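PDB 7BUG: terminal oxygenase component of carbazole from Janthinobacterium sp., which catalyses the dioxygenation of carbazole at its angular C-9a and adjacent C-1 carbons, giving an unstable cis-hydrodiol that opens to 2'-aminobiphenyl-2,3-diol. Local coordinates for residues W15-D20 and L368-N373; A21-R26 and G375-A380; H93-R98 and C105-N110. All blocks are in the same frame, centred on the assembly; numbering follows the deposited sequence.

Contact 1: residues W15-D20 and L368-N373; sequences WAPYVD and LASEHN
S370 carries its OG anti to its own carbonyl carbon (chi1 -68°), which turns the hydroxyl to meet Y18, while the chi1 of Y18 (177°) carries CG, and with it the ring, beside the carbonyl carbon, where CD1 reaches A369. The backbone N and CB of Y18 face the serine. Y18 N donates a somewhat bent hydrogen bond to S370 OG over 3.2 Å. Y18 belongs to the first turn of helix 16-20, which follows W15 at the N-cap position, so its N-H looks outside its own helix for an acceptor. The short hydroxyl of serine suits the task: its oxygen accepts from Y18 and is also hydrogen-bonded to R366 O one turn earlier. W15 packs its CA 3.2 Å from S370 OG. P17, whose ring nitrogen has no hydrogen to satisfy, lays CD 3.7 Å from S370 CB. Beside this, A369 CB meets Y18 CD1 at 3.8 Å, approaching the ring obliquely; the small alanine leaves room for the ring, whose OH is hydrogen-bonded to E176 and W365. N373, the first residue past the longer helix, donates from ND2 to A369 O (2.9 Å), in the carbonyl plane. With axes only 7.7 Å apart at closest approach and 92° between their directions, this is a near-perpendicular helix-helix crossing made close by alanine and serine, joining helix 16-20, near the N terminus, to helix 360-372 of the ring-hydroxylase region.

Contact 2: residues A21-R26 and G375-A380; sequences AKLGFR and GIQTQA
F25 and I376 face each other in a single beta bridge, and the backbone bonds come from the residues beside them. Q377 N donates to G24 O at 3.1 Å, whereas the bond from R26 N to G375 O is weak. The same G375 carbonyl receives a CA-H...O contact from F25 CA and lies in the plane of the F25 ring, at its edge. Both glycines suit their backbone angles, at which a CB would press on the preceding carbonyl oxygen. A water adds to the joint, accepting from L23 N and donating to G24 O and to Q377 O (2.7 Å).

Among the polar side chains, R26 and Q377 carry the contact. R26 sets CG anti to the backbone N (chi1 -168°) and runs extended to NE, while Q377 bends at chi2 (84°). NH1 of R26 then donates to Q377 OE1 over 2.8 Å, in the carbonyl plane and on a lone pair, with guanidinium and amide only 5° from coplanar. An amide suits this place because its two ends differ: OE1 accepts the arginine N-H, and NE2 donates to L49 O and E51. The guanidinium has further partners in salt bridges to E51 and D139.

Apolar contact comes chiefly from L23, which lays CB 3.8 Å from Q377 CG. The side chains of L23 and Q379 cross at about a right angle, L23 CD1 3.9 Å from Q379 NE2, whose polar partner is E291. I376 CG1 meets the edge of the F25 ring.

The chemistry implies that the buried positive charge of R26 is probably balanced by the carboxylates of E51 and D139, while the neutral Q377 probably helps them and Y124 to fix the rotation of the guanidinium without adding charge.

Contact 3: residues H93-R98 and C105-N110; sequences HAWTYR and CDILTN. With FES (Fe2/s2 (inorganic) cluster), chain D.
W95 and I107 lie side by side in the tightly packed part of the contact, on the face of the hairpin turned to the iron-sulfur cluster. I107 CD1 sits over the five-membered ring of W95, 3.9 Å from its centroid and 9° off the normal, a CH-pi contact. W95 CD1 also lies 3.3 Å from the sulfide S1 of the cluster, whose iron FE2 is bound by H93 ND1 at 2.1 Å. An alanine in place of W95 would probably leave I107 CD1 without its ring face, S1 without the cover of CD1, and H71 without the ring stacked on it. Packing is tightest just beyond, where A94 CB and L108 CB meet at 3.5 Å, closer than usual; alanine suits so narrow a place. T109 OG1 donates to H93 O at 2.7 Å, its hydroxyl set between the backbone N and carbonyl carbon (chi1 58°), and L108 N to A94 O from above the carbonyl plane. Further along, C105 and D106 both face T96, a classic beta bulge firmly bonded by C105 N to T96 O (2.9 Å) and T96 N to D106 O.

The looser, partly exposed side is that of R98, which lays CG against C105 SG at 3.8 Å, while its guanidinium reaches D101 in a salt bridge.

Within the Rieske domain, strand 95-98 runs between 87-89 and 104-107 as the middle of a three-stranded antiparallel sheet. The second subunit closes over the hairpin: its D180 is hydrogen-bonded to H93 NE2, and its F356 meets W95 edge-to-face.

From the N terminus, the chain lays down helix 16-20 and then the turn of 21-26, the first halves of contacts 1 and 2, before entering the strands of the Rieske region. There contact 3 closes a short hairpin, with only six residues between its segments. Most of the ring-hydroxylase region follows before its helix 360-372 returns to close contact 1, and 375-380 then closes contact 2. These two long loops cross, and the hairpin lies within both. Contacts 1 and 2 touch, N373 packing on F25, and together tie the N-terminal segment to the C-terminal one. Contact 3 stands apart, its centre about 42 Å from that of contact 1.

Contact 1: residues W15-D20 and L368-N373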
# COMPACT_ATOMS: atom_id res chain seq x y z
N TRP A 15 -18.79 -23.27 -10.57
CA TRP A 15 -18.16 -22.26 -11.47
C TRP A 15 -16.76 -21.90 -10.97
O TRP A 15 -16.36 -20.69 -10.98
CB TRP A 15 -19.10 -21.06 -11.63
CG TRP A 15 -19.63 -20.53 -10.34
CD1 TRP A 15 -18.99 -19.69 -9.47
CD2 TRP A 15 -20.96 -20.67 -9.83
NE1 TRP A 15 -19.81 -19.35 -8.43
CE2 TRP A 15 -21.03 -19.94 -8.62
CE3 TRP A 15 -22.11 -21.32 -10.28
CZ2 TRP A 15 -22.17 -19.86 -7.84
CZ3 TRP A 15 -23.23 -21.28 -9.48
CH2 TRP A 15 -23.27 -20.54 -8.31
N ALA A 16 -15.96 -22.88 -10.59
CA ALA A 16 -14.64 -22.66 -9.97
C ALA A 16 -13.67 -22.02 -10.97
O ALA A 16 -12.92 -21.14 -10.56
CB ALA A 16 -14.06 -23.94 -9.43
N PRO A 17 -13.65 -22.38 -12.27
CA PRO A 17 -12.70 -21.75 -13.20
C PRO A 17 -12.96 -20.24 -13.32
O PRO A 17 -12.02 -19.47 -13.36
CB PRO A 17 -12.93 -22.47 -14.52
CG PRO A 17 -13.45 -23.85 -14.08
CD PRO A 17 -14.37 -23.51 -12.91
N TYR A 18 -14.22 -19.87 -13.31
CA TYR A 18 -14.62 -18.42 -13.35
C TYR A 18 -14.08 -17.69 -12.13
O TYR A 18 -13.57 -16.57 -12.26
CB TYR A 18 -16.12 -18.31 -13.43
CG TYR A 18 -16.64 -16.90 -13.41
CD1 TYR A 18 -16.54 -16.09 -14.51
CD2 TYR A 18 -17.19 -16.38 -12.27
CE1 TYR A 18 -17.06 -14.79 -14.48
CE2 TYR A 18 -17.72 -15.11 -12.22
CZ TYR A 18 -17.69 -14.32 -13.33
OH TYR A 18 -18.30 -13.09 -13.37
N VAL A 19 -14.24 -18.28 -10.93
CA VAL A 19 -13.70 -17.67 -9.68
C VAL A 19 -12.18 -17.62 -9.74
O VAL A 19 -11.56 -16.66 -9.21
CB VAL A 19 -14.23 -18.42 -8.44
CG1 VAL A 19 -13.52 -17.92 -7.22
CG2 VAL A 19 -15.72 -18.26 -8.36
N ASP A 20 -11.52 -18.57 -10.41
CA ASP A 20 -10.06 -18.52 -10.51
C ASP A 20 -9.61 -17.40 -11.48
O ASP A 20 -8.42 -16.98 -11.43
CB ASP A 20 -9.53 -19.86 -11.01
CG ASP A 20 -8.09 -20.08 -10.69
OD1 ASP A 20 -7.66 -19.62 -9.63
OD2 ASP A 20 -7.45 -20.82 -11.48
N LEU A 368 -21.25 -20.74 -18.02
CA LEU A 368 -20.84 -20.64 -19.44
C LEU A 368 -19.36 -20.26 -19.49
O LEU A 368 -18.55 -20.87 -20.23
CB LEU A 368 -21.69 -19.59 -20.14
CG LEU A 368 -21.20 -19.41 -21.57
CD1 LEU A 368 -22.11 -20.10 -22.54
CD2 LEU A 368 -20.99 -17.96 -21.92
N ALA A 369 -18.95 -19.26 -18.70
CA ALA A 369 -17.56 -18.77 -18.74
C ALA A 369 -16.65 -19.88 -18.26
O ALA A 369 -15.53 -20.01 -18.79
CB ALA A 369 -17.42 -17.54 -17.86
N SER A 370 -17.05 -20.60 -17.21
CA SER A 370 -16.22 -21.69 -16.63
C SER A 370 -16.00 -22.78 -17.68
O SER A 370 -14.86 -23.28 -17.73
CB SER A 370 -16.86 -22.25 -15.41
OG SER A 370 -16.89 -21.34 -14.31
N GLU A 371 -17.03 -23.09 -18.46
CA GLU A 371 -16.99 -24.27 -19.37
C GLU A 371 -16.29 -23.89 -20.69
O GLU A 371 -15.58 -24.75 -21.25
CB GLU A 371 -18.38 -24.84 -19.64
CG GLU A 371 -18.31 -26.05 -20.57
CD GLU A 371 -19.63 -26.74 -20.93
OE1 GLU A 371 -20.71 -26.22 -20.55
OE2 GLU A 371 -19.57 -27.79 -21.62
N HIS A 372 -16.42 -22.65 -21.15
CA HIS A 372 -16.15 -22.30 -22.57
C HIS A 372 -15.03 -21.28 -22.74
O HIS A 372 -14.73 -20.96 -23.88
CB HIS A 372 -17.41 -21.82 -23.25
CG HIS A 372 -18.41 -22.90 -23.43
ND1 HIS A 372 -18.20 -23.95 -24.29
CD2 HIS A 372 -19.62 -23.08 -22.84
CE1 HIS A 372 -19.28 -24.74 -24.26
NE2 HIS A 372 -20.16 -24.23 -23.35
N ASN A 373 -14.40 -20.81 -21.66
CA ASN A 373 -13.22 -19.91 -21.77
C ASN A 373 -12.07 -20.64 -22.47
O ASN A 373 -11.98 -21.89 -22.39
CB ASN A 373 -12.80 -19.39 -20.41
CG ASN A 373 -12.07 -20.44 -19.59
OD1 ASN A 373 -10.86 -20.63 -19.73
ND2 ASN A 373 -12.79 -21.05 -18.66

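Contact 2: residues A21-R26 and G375-A380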
# COMPACT_ATOMS: atom_id res chain seq x y z
N ALA A 21 -10.49 -16.97 -12.37
CA ALA A 21 -10.10 -16.11 -13.52
C ALA A 21 -10.02 -14.62 -13.14
O ALA A 21 -10.56 -13.77 -13.84
CB ALA A 21 -10.95 -16.41 -14.72
N LYS A 22 -9.26 -14.31 -12.09
CA LYS A 22 -9.07 -12.96 -11.54
C LYS A 22 -8.45 -12.03 -12.59
O LYS A 22 -8.80 -10.82 -12.62
CB LYS A 22 -8.23 -13.07 -10.26
CG LYS A 22 -8.03 -11.76 -9.54
CD LYS A 22 -7.21 -11.98 -8.29
CE LYS A 22 -7.91 -12.94 -7.35
NZ LYS A 22 -7.67 -12.51 -5.96
N LEU A 23 -7.57 -12.55 -13.45
CA LEU A 23 -6.90 -11.76 -14.52
C LEU A 23 -7.59 -11.88 -15.87
O LEU A 23 -7.06 -11.31 -16.85
CB LEU A 23 -5.45 -12.24 -14.65
CG LEU A 23 -4.49 -11.74 -13.60
CD1 LEU A 23 -3.17 -12.51 -13.70
CD2 LEU A 23 -4.25 -10.23 -13.73
N GLY A 24 -8.74 -12.54 -15.97
CA GLY A 24 -9.44 -12.75 -17.23
C GLY A 24 -9.02 -14.03 -17.93
O GLY A 24 -8.18 -14.80 -17.43
N PHE A 25 -9.54 -14.20 -19.12
CA PHE A 25 -9.37 -15.41 -19.94
C PHE A 25 -8.36 -15.11 -21.03
O PHE A 25 -8.56 -14.22 -21.89
CB PHE A 25 -10.71 -15.86 -20.50
CG PHE A 25 -11.68 -16.24 -19.41
CD1 PHE A 25 -11.37 -17.23 -18.47
CD2 PHE A 25 -12.95 -15.69 -19.40
CE1 PHE A 25 -12.32 -17.62 -17.53
CE2 PHE A 25 -13.89 -16.11 -18.47
CZ PHE A 25 -13.56 -17.04 -17.51
N ARG A 26 -7.32 -15.93 -21.08
CA ARG A 26 -6.32 -15.90 -22.15
C ARG A 26 -6.92 -16.51 -23.42
O ARG A 26 -7.90 -17.26 -23.31
CB ARG A 26 -5.02 -16.56 -21.70
CG ARG A 26 -3.84 -16.32 -22.62
CD ARG A 26 -2.59 -16.98 -22.03
NE ARG A 26 -1.46 -16.65 -22.87
CZ ARG A 26 -0.84 -15.47 -22.84
NH1 ARG A 26 -1.09 -14.59 -21.87
NH2 ARG A 26 0.14 -15.24 -23.70
N GLY A 375 -8.85 -20.24 -21.75
CA GLY A 375 -7.69 -20.34 -20.88
C GLY A 375 -7.77 -19.36 -19.72
O GLY A 375 -8.32 -18.26 -19.91
N ILE A 376 -7.20 -19.73 -18.59
CA ILE A 376 -7.15 -18.85 -17.39
C ILE A 376 -5.79 -18.16 -17.36
O ILE A 376 -4.74 -18.81 -17.18
CB ILE A 376 -7.48 -19.61 -16.10
CG1 ILE A 376 -8.95 -20.05 -16.15
CG2 ILE A 376 -7.15 -18.79 -14.87
CD1 ILE A 376 -9.34 -21.05 -15.13
N GLN A 377 -5.82 -16.83 -17.47
CA GLN A 377 -4.57 -16.05 -17.37
C GLN A 377 -4.05 -16.13 -15.94
O GLN A 377 -4.85 -15.97 -14.96
CB GLN A 377 -4.85 -14.60 -17.77
CG GLN A 377 -3.64 -13.70 -17.60
CD GLN A 377 -2.71 -13.75 -18.79
OE1 GLN A 377 -2.75 -14.70 -19.59
NE2 GLN A 377 -1.88 -12.72 -18.97
N THR A 378 -2.75 -16.33 -15.80
CA THR A 378 -2.13 -16.45 -14.46
C THR A 378 -0.90 -15.55 -14.37
O THR A 378 -0.47 -14.97 -15.36
CB THR A 378 -1.68 -17.90 -14.18
OG1 THR A 378 -0.51 -18.14 -14.95
CG2 THR A 378 -2.75 -18.92 -14.51
N GLN A 379 -0.45 -15.36 -13.14
CA GLN A 379 0.72 -14.50 -12.85
C GLN A 379 1.91 -15.13 -13.58
O GLN A 379 2.83 -14.38 -13.99
CB GLN A 379 0.90 -14.30 -11.34
CG GLN A 379 0.36 -12.99 -10.81
CD GLN A 379 0.82 -11.74 -11.53
OE1 GLN A 379 2.00 -11.53 -11.84
NE2 GLN A 379 -0.14 -10.87 -11.78
N ALA A 380 1.92 -16.44 -13.82
CA ALA A 380 2.98 -17.09 -14.60
C ALA A 380 3.00 -16.54 -16.04
O ALA A 380 4.08 -16.36 -16.57
CB ALA A 380 2.83 -18.61 -14.59
O HOH W 1 -7.39 -15.12 -14.77

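Contact 3: residues H93-R98 and C105-N110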
# COMPACT_ATOMS: atom_id res chain seq x y z
N HIS A 93 20.00 -0.41 -23.78
CA HIS A 93 21.21 -0.96 -24.45
C HIS A 93 20.93 -1.17 -25.92
O HIS A 93 21.67 -1.87 -26.55
CB HIS A 93 21.76 -2.22 -23.79
CG HIS A 93 21.75 -2.17 -22.31
ND1 HIS A 93 20.62 -2.47 -21.55
CD2 HIS A 93 22.75 -1.91 -21.43
CE1 HIS A 93 20.94 -2.31 -20.27
NE2 HIS A 93 22.24 -1.99 -20.17
N ALA A 94 19.85 -0.61 -26.43
CA ALA A 94 19.58 -0.56 -27.88
C ALA A 94 19.38 -1.93 -28.51
O ALA A 94 19.55 -2.06 -29.76
CB ALA A 94 20.66 0.21 -28.61
N TRP A 95 18.88 -2.92 -27.76
CA TRP A 95 18.29 -4.11 -28.39
C TRP A 95 17.14 -3.67 -29.27
O TRP A 95 16.23 -2.94 -28.87
CB TRP A 95 17.84 -5.16 -27.38
CG TRP A 95 18.93 -5.82 -26.62
CD1 TRP A 95 20.13 -5.31 -26.22
CD2 TRP A 95 18.87 -7.15 -26.12
NE1 TRP A 95 20.84 -6.26 -25.53
CE2 TRP A 95 20.08 -7.38 -25.44
CE3 TRP A 95 17.88 -8.14 -26.16
CZ2 TRP A 95 20.32 -8.59 -24.78
CZ3 TRP A 95 18.15 -9.36 -25.54
CH2 TRP A 95 19.36 -9.56 -24.87
N THR A 96 17.15 -4.07 -30.55
CA THR A 96 16.21 -3.60 -31.57
C THR A 96 15.35 -4.76 -32.07
O THR A 96 15.91 -5.81 -32.50
CB THR A 96 17.00 -2.95 -32.70
OG1 THR A 96 17.70 -1.84 -32.13
CG2 THR A 96 16.09 -2.48 -33.82
N TYR A 97 14.04 -4.55 -32.08
CA TYR A 97 13.03 -5.58 -32.39
C TYR A 97 12.21 -5.16 -33.61
O TYR A 97 11.86 -4.00 -33.78
CB TYR A 97 12.12 -5.78 -31.19
CG TYR A 97 12.86 -6.08 -29.91
CD1 TYR A 97 13.17 -7.39 -29.57
CD2 TYR A 97 13.14 -5.08 -29.00
CE1 TYR A 97 13.77 -7.70 -28.37
CE2 TYR A 97 13.77 -5.36 -27.80
CZ TYR A 97 14.08 -6.68 -27.48
OH TYR A 97 14.62 -6.91 -26.24
N ARG A 98 11.90 -6.14 -34.44
CA ARG A 98 10.91 -5.92 -35.52
C ARG A 98 9.50 -5.94 -34.96
O ARG A 98 9.15 -6.89 -34.28
CB ARG A 98 11.09 -6.99 -36.60
CG ARG A 98 12.46 -6.92 -37.26
CD ARG A 98 12.35 -7.66 -38.58
NE ARG A 98 12.25 -9.07 -38.36
CZ ARG A 98 13.18 -9.98 -38.65
NH1 ARG A 98 14.36 -9.61 -39.16
NH2 ARG A 98 12.94 -11.26 -38.44
N CYS A 105 16.61 -8.09 -34.09
CA CYS A 105 17.26 -8.04 -35.42
C CYS A 105 18.59 -7.30 -35.37
O CYS A 105 19.38 -7.46 -36.33
CB CYS A 105 16.31 -7.44 -36.44
SG CYS A 105 15.92 -5.69 -36.19
N ASP A 106 18.86 -6.52 -34.33
CA ASP A 106 20.06 -5.66 -34.25
C ASP A 106 20.26 -5.34 -32.77
O ASP A 106 19.27 -5.30 -32.02
CB ASP A 106 19.93 -4.40 -35.09
CG ASP A 106 20.17 -4.62 -36.58
OD1 ASP A 106 21.35 -4.88 -36.94
OD2 ASP A 106 19.17 -4.52 -37.37
N ILE A 107 21.49 -5.07 -32.39
CA ILE A 107 21.77 -4.44 -31.07
C ILE A 107 22.78 -3.32 -31.28
O ILE A 107 23.94 -3.64 -31.63
CB ILE A 107 22.27 -5.44 -30.02
CG1 ILE A 107 21.33 -6.62 -29.83
CG2 ILE A 107 22.53 -4.70 -28.69
CD1 ILE A 107 21.85 -7.70 -28.94
N LEU A 108 22.39 -2.06 -31.12
CA LEU A 108 23.28 -0.95 -31.52
C LEU A 108 24.55 -0.94 -30.68
O LEU A 108 25.61 -0.57 -31.21
CB LEU A 108 22.59 0.42 -31.47
CG LEU A 108 21.27 0.56 -32.24
CD1 LEU A 108 20.87 2.02 -32.33
CD2 LEU A 108 21.29 -0.07 -33.61
N THR A 109 24.48 -1.34 -29.41
CA THR A 109 25.64 -1.33 -28.50
C THR A 109 26.59 -2.50 -28.74
O THR A 109 27.68 -2.46 -28.16
CB THR A 109 25.15 -1.35 -27.05
OG1 THR A 109 24.32 -2.51 -26.83
CG2 THR A 109 24.45 -0.06 -26.72
N ASN A 110 26.22 -3.49 -29.54
CA ASN A 110 27.10 -4.64 -29.84
C ASN A 110 26.60 -5.34 -31.08
O ASN A 110 25.83 -6.29 -31.04
CB ASN A 110 27.24 -5.62 -28.69
CG ASN A 110 28.20 -6.73 -29.07
OD1 ASN A 110 28.77 -6.67 -30.17
ND2 ASN A 110 28.28 -7.79 -28.25
FE1 FES D . 16.52 -3.14 -23.21
FE2 FES D . 18.98 -3.59 -22.19
S1 FES D . 18.43 -3.23 -24.33
S2 FES D . 17.05 -3.45 -21.05